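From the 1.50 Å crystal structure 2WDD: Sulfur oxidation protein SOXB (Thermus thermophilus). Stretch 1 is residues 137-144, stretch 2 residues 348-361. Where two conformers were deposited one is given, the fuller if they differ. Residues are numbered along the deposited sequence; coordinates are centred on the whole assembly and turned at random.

Stretch 1 (137-144) SGLSLLTR
Stretch 2 348-361: FLKAQLAPHQDHLF

Leu139 and Leu142, one helical turn apart, form the apolar centre, each losing 86 Å² to the other stretch out of 382 Å² buried in all. Both reach Leu353 (m, t): its CD2 lies 3.9 Å from Leu139 CD1 and 3.8 Å from Leu142 CD1. Leu139 points its CA-CB bond sideways, yet its t, p rotamer brings the tip closer, so that its CD2 also meets Leu349 CD2 (m, t) at 4.0 Å. Leu142 (m, t) points toward stretch 2 and packs CD1 against Leu360 CD1 (m, t) at 3.8 Å.

In register, Leu139 CA is 7.3 Å from Leu353 CA, and Gly138 CA is 7.2 Å from Leu360 CA. At Gly138 (phi/psi -61/-51) the approach is tight, with CA 4.1 Å from Leu360 CD2; an ideal CB there would stand only 2.8 Å from that methyl, a clash. Helices 138-143 and 348-353 run at 51° between N-to-C directions, and their axes come no nearer than 11.4 Å, a gap spanned by side chains. Between Leu353 and helix 357-361, which carries Leu360, His356 N donates to Leu353 O at 2.8 Å.

Further out, His356 (chi1 -45°, chi2 -75°) offers a ring face to Leu142. Leu142 CD2 sits 4.0 Å from the ring centroid of His356, 12° off the normal, which identifies a CH-pi contact.

At the polar edge, Thr143 CG2 meets Gln352 OE1 at 3.7 Å without hydrogen bonding; no hydrogen bond crosses the contact. Thr143 (p) instead donates OG1 to Leu139 O at 2.8 Å. Ser137 N-caps the helix of stretch 1, its OG accepting from Ser140 N (3.1 Å, 158°), and the chain leaves helical geometry at Arg144 (phi/psi 49/44) in a Schellman motif.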

# COMPACT_ATOMS: atom_id res chain seq x y z
N SER A 137 -9.81 -5.58 4.41
CA SER A 137 -9.62 -6.29 5.67
C SER A 137 -10.93 -6.94 6.03
O SER A 137 -11.96 -6.63 5.44
CB SER A 137 -9.20 -5.32 6.78
OG SER A 137 -10.31 -4.53 7.20
N GLY A 138 -10.90 -7.85 6.99
CA GLY A 138 -12.11 -8.51 7.44
C GLY A 138 -13.09 -7.49 7.99
O GLY A 138 -14.26 -7.46 7.59
N LEU A 139 -12.62 -6.64 8.90
CA LEU A 139 -13.47 -5.62 9.50
C LEU A 139 -14.13 -4.77 8.43
O LEU A 139 -15.33 -4.45 8.51
CB LEU A 139 -12.66 -4.71 10.42
CG LEU A 139 -13.41 -3.55 11.06
CD1 LEU A 139 -14.35 -4.05 12.16
CD2 LEU A 139 -12.41 -2.54 11.64
N SER A 140 -13.36 -4.40 7.42
CA SER A 140 -13.89 -3.57 6.35
C SER A 140 -14.96 -4.29 5.54
O SER A 140 -16.02 -3.73 5.26
CB SER A 140 -12.77 -3.13 5.40
OG SER A 140 -13.31 -2.43 4.30
N LEU A 141 -14.66 -5.50 5.09
CA LEU A 141 -15.61 -6.23 4.25
C LEU A 141 -16.91 -6.50 4.99
O LEU A 141 -17.99 -6.42 4.41
CB LEU A 141 -15.02 -7.55 3.75
CG LEU A 141 -13.95 -7.43 2.66
CD1 LEU A 141 -13.30 -8.78 2.44
CD2 LEU A 141 -14.51 -6.87 1.37
N LEU A 142 -16.80 -6.80 6.28
CA LEU A 142 -17.97 -7.11 7.09
C LEU A 142 -18.88 -5.92 7.36
O LEU A 142 -20.02 -6.10 7.80
CB LEU A 142 -17.55 -7.75 8.41
CG LEU A 142 -17.09 -9.21 8.31
CD1 LEU A 142 -16.32 -9.65 9.56
CD2 LEU A 142 -18.27 -10.13 8.03
N THR A 143 -18.36 -4.71 7.17
CA THR A 143 -19.11 -3.50 7.45
C THR A 143 -19.14 -2.54 6.26
O THR A 143 -19.53 -1.38 6.40
CB THR A 143 -18.55 -2.78 8.68
OG1 THR A 143 -17.20 -2.34 8.41
CG2 THR A 143 -18.53 -3.72 9.87
N ARG A 144 -18.68 -3.02 5.10
CA ARG A 144 -18.58 -2.17 3.92
C ARG A 144 -17.87 -0.86 4.26
O ARG A 144 -18.30 0.23 3.86
CB ARG A 144 -19.94 -1.93 3.26
CG ARG A 144 -20.47 -3.14 2.49
CD ARG A 144 -21.90 -2.92 2.02
NE ARG A 144 -22.76 -2.49 3.12
CZ ARG A 144 -23.57 -1.44 3.07
NH1 ARG A 144 -23.65 -0.71 1.97
NH2 ARG A 144 -24.31 -1.13 4.13
N PHE A 348 -14.48 -1.33 21.09
CA PHE A 348 -15.19 -1.12 19.83
C PHE A 348 -14.98 -2.30 18.89
O PHE A 348 -15.92 -2.80 18.28
CB PHE A 348 -14.73 0.18 19.17
CG PHE A 348 -15.24 0.36 17.77
CD1 PHE A 348 -16.57 0.69 17.54
CD2 PHE A 348 -14.39 0.23 16.68
CE1 PHE A 348 -17.04 0.86 16.23
CE2 PHE A 348 -14.85 0.41 15.39
CZ PHE A 348 -16.18 0.73 15.16
N LEU A 349 -13.73 -2.73 18.74
CA LEU A 349 -13.42 -3.86 17.87
C LEU A 349 -14.10 -5.13 18.37
O LEU A 349 -14.59 -5.94 17.59
CB LEU A 349 -11.91 -4.06 17.77
CG LEU A 349 -11.16 -2.97 17.01
CD1 LEU A 349 -9.66 -3.17 17.15
CD2 LEU A 349 -11.57 -2.94 15.54
N LYS A 350 -14.13 -5.30 19.69
CA LYS A 350 -14.79 -6.46 20.29
C LYS A 350 -16.28 -6.44 19.96
O LYS A 350 -16.86 -7.46 19.60
CB LYS A 350 -14.60 -6.46 21.81
CG LYS A 350 -15.27 -7.62 22.52
CD LYS A 350 -14.98 -7.60 24.02
CE LYS A 350 -14.71 -9.00 24.55
NZ LYS A 350 -14.20 -8.97 25.96
N ALA A 351 -16.90 -5.27 20.08
CA ALA A 351 -18.32 -5.15 19.78
C ALA A 351 -18.60 -5.45 18.32
O ALA A 351 -19.54 -6.17 17.99
CB ALA A 351 -18.81 -3.75 20.15
N GLN A 352 -17.77 -4.91 17.43
CA GLN A 352 -17.95 -5.09 15.99
C GLN A 352 -17.74 -6.51 15.48
O GLN A 352 -18.41 -6.95 14.55
CB GLN A 352 -17.01 -4.16 15.23
CG GLN A 352 -17.33 -2.70 15.38
CD GLN A 352 -18.57 -2.31 14.61
OE1 GLN A 352 -18.69 -2.62 13.42
NE2 GLN A 352 -19.51 -1.68 15.29
N LEU A 353 -16.76 -7.22 16.05
CA LEU A 353 -16.43 -8.54 15.54
C LEU A 353 -16.80 -9.74 16.39
O LEU A 353 -16.57 -10.88 15.99
CB LEU A 353 -14.96 -8.59 15.10
CG LEU A 353 -14.63 -7.53 14.05
CD1 LEU A 353 -13.14 -7.43 13.79
CD2 LEU A 353 -15.40 -7.78 12.76
N ALA A 354 -17.39 -9.49 17.55
CA ALA A 354 -17.83 -10.56 18.44
C ALA A 354 -18.63 -11.62 17.68
O ALA A 354 -18.37 -12.82 17.79
CB ALA A 354 -18.65 -10.00 19.59
N PRO A 355 -19.61 -11.18 16.87
CA PRO A 355 -20.47 -12.06 16.06
C PRO A 355 -19.70 -12.82 14.98
O PRO A 355 -20.20 -13.82 14.45
CB PRO A 355 -21.43 -11.07 15.38
CG PRO A 355 -21.40 -9.85 16.20
CD PRO A 355 -20.04 -9.77 16.80
N HIS A 356 -18.51 -12.34 14.63
CA HIS A 356 -17.72 -12.94 13.56
C HIS A 356 -16.37 -13.51 13.96
O HIS A 356 -15.61 -13.94 13.10
CB HIS A 356 -17.49 -11.92 12.44
CG HIS A 356 -18.72 -11.15 12.06
ND1 HIS A 356 -19.74 -11.71 11.31
CD2 HIS A 356 -19.08 -9.87 12.30
CE1 HIS A 356 -20.68 -10.80 11.12
NE2 HIS A 356 -20.31 -9.68 11.70
N GLN A 357 -16.06 -13.50 15.26
CA GLN A 357 -14.77 -13.98 15.72
C GLN A 357 -14.44 -15.42 15.33
O GLN A 357 -13.29 -15.73 15.03
CB GLN A 357 -14.59 -13.76 17.22
CG GLN A 357 -15.70 -14.34 18.08
CD GLN A 357 -15.55 -13.94 19.54
OE1 GLN A 357 -14.49 -14.11 20.14
NE2 GLN A 357 -16.61 -13.39 20.12
N ASP A 358 -15.44 -16.29 15.34
CA ASP A 358 -15.24 -17.69 14.96
C ASP A 358 -14.79 -17.78 13.51
O ASP A 358 -13.84 -18.50 13.17
CB ASP A 358 -16.55 -18.47 15.13
CG ASP A 358 -17.63 -17.98 14.18
OD1 ASP A 358 -17.75 -16.75 13.98
OD2 ASP A 358 -18.35 -18.84 13.62
N HIS A 359 -15.50 -17.05 12.66
CA HIS A 359 -15.20 -17.03 11.23
C HIS A 359 -13.83 -16.43 10.98
O HIS A 359 -13.00 -17.02 10.29
CB HIS A 359 -16.25 -16.20 10.49
CG HIS A 359 -15.90 -15.93 9.06
ND1 HIS A 359 -15.85 -16.92 8.10
CD2 HIS A 359 -15.60 -14.78 8.42
CE1 HIS A 359 -15.52 -16.39 6.94
NE2 HIS A 359 -15.36 -15.09 7.10
N LEU A 360 -13.60 -15.25 11.54
CA LEU A 360 -12.35 -14.53 11.32
C LEU A 360 -11.07 -15.15 11.85
O LEU A 360 -10.02 -15.03 11.21
CB LEU A 360 -12.47 -13.10 11.85
CG LEU A 360 -13.37 -12.13 11.09
CD1 LEU A 360 -13.44 -10.80 11.82
CD2 LEU A 360 -12.87 -11.93 9.66
N PHE A 361 -11.12 -15.74 13.04
CA PHE A 361 -9.91 -16.21 13.71
C PHE A 361 -9.61 -17.70 13.91
O PHE A 361 -8.52 -18.04 14.37
CB PHE A 361 -9.68 -15.43 15.00
CG PHE A 361 -9.88 -13.94 14.83
CD1 PHE A 361 -8.95 -13.18 14.12
CD2 PHE A 361 -11.03 -13.33 15.30
CE1 PHE A 361 -9.15 -11.83 13.94
CE2 PHE A 361 -11.23 -11.97 15.11
CZ PHE A 361 -10.29 -11.22 14.42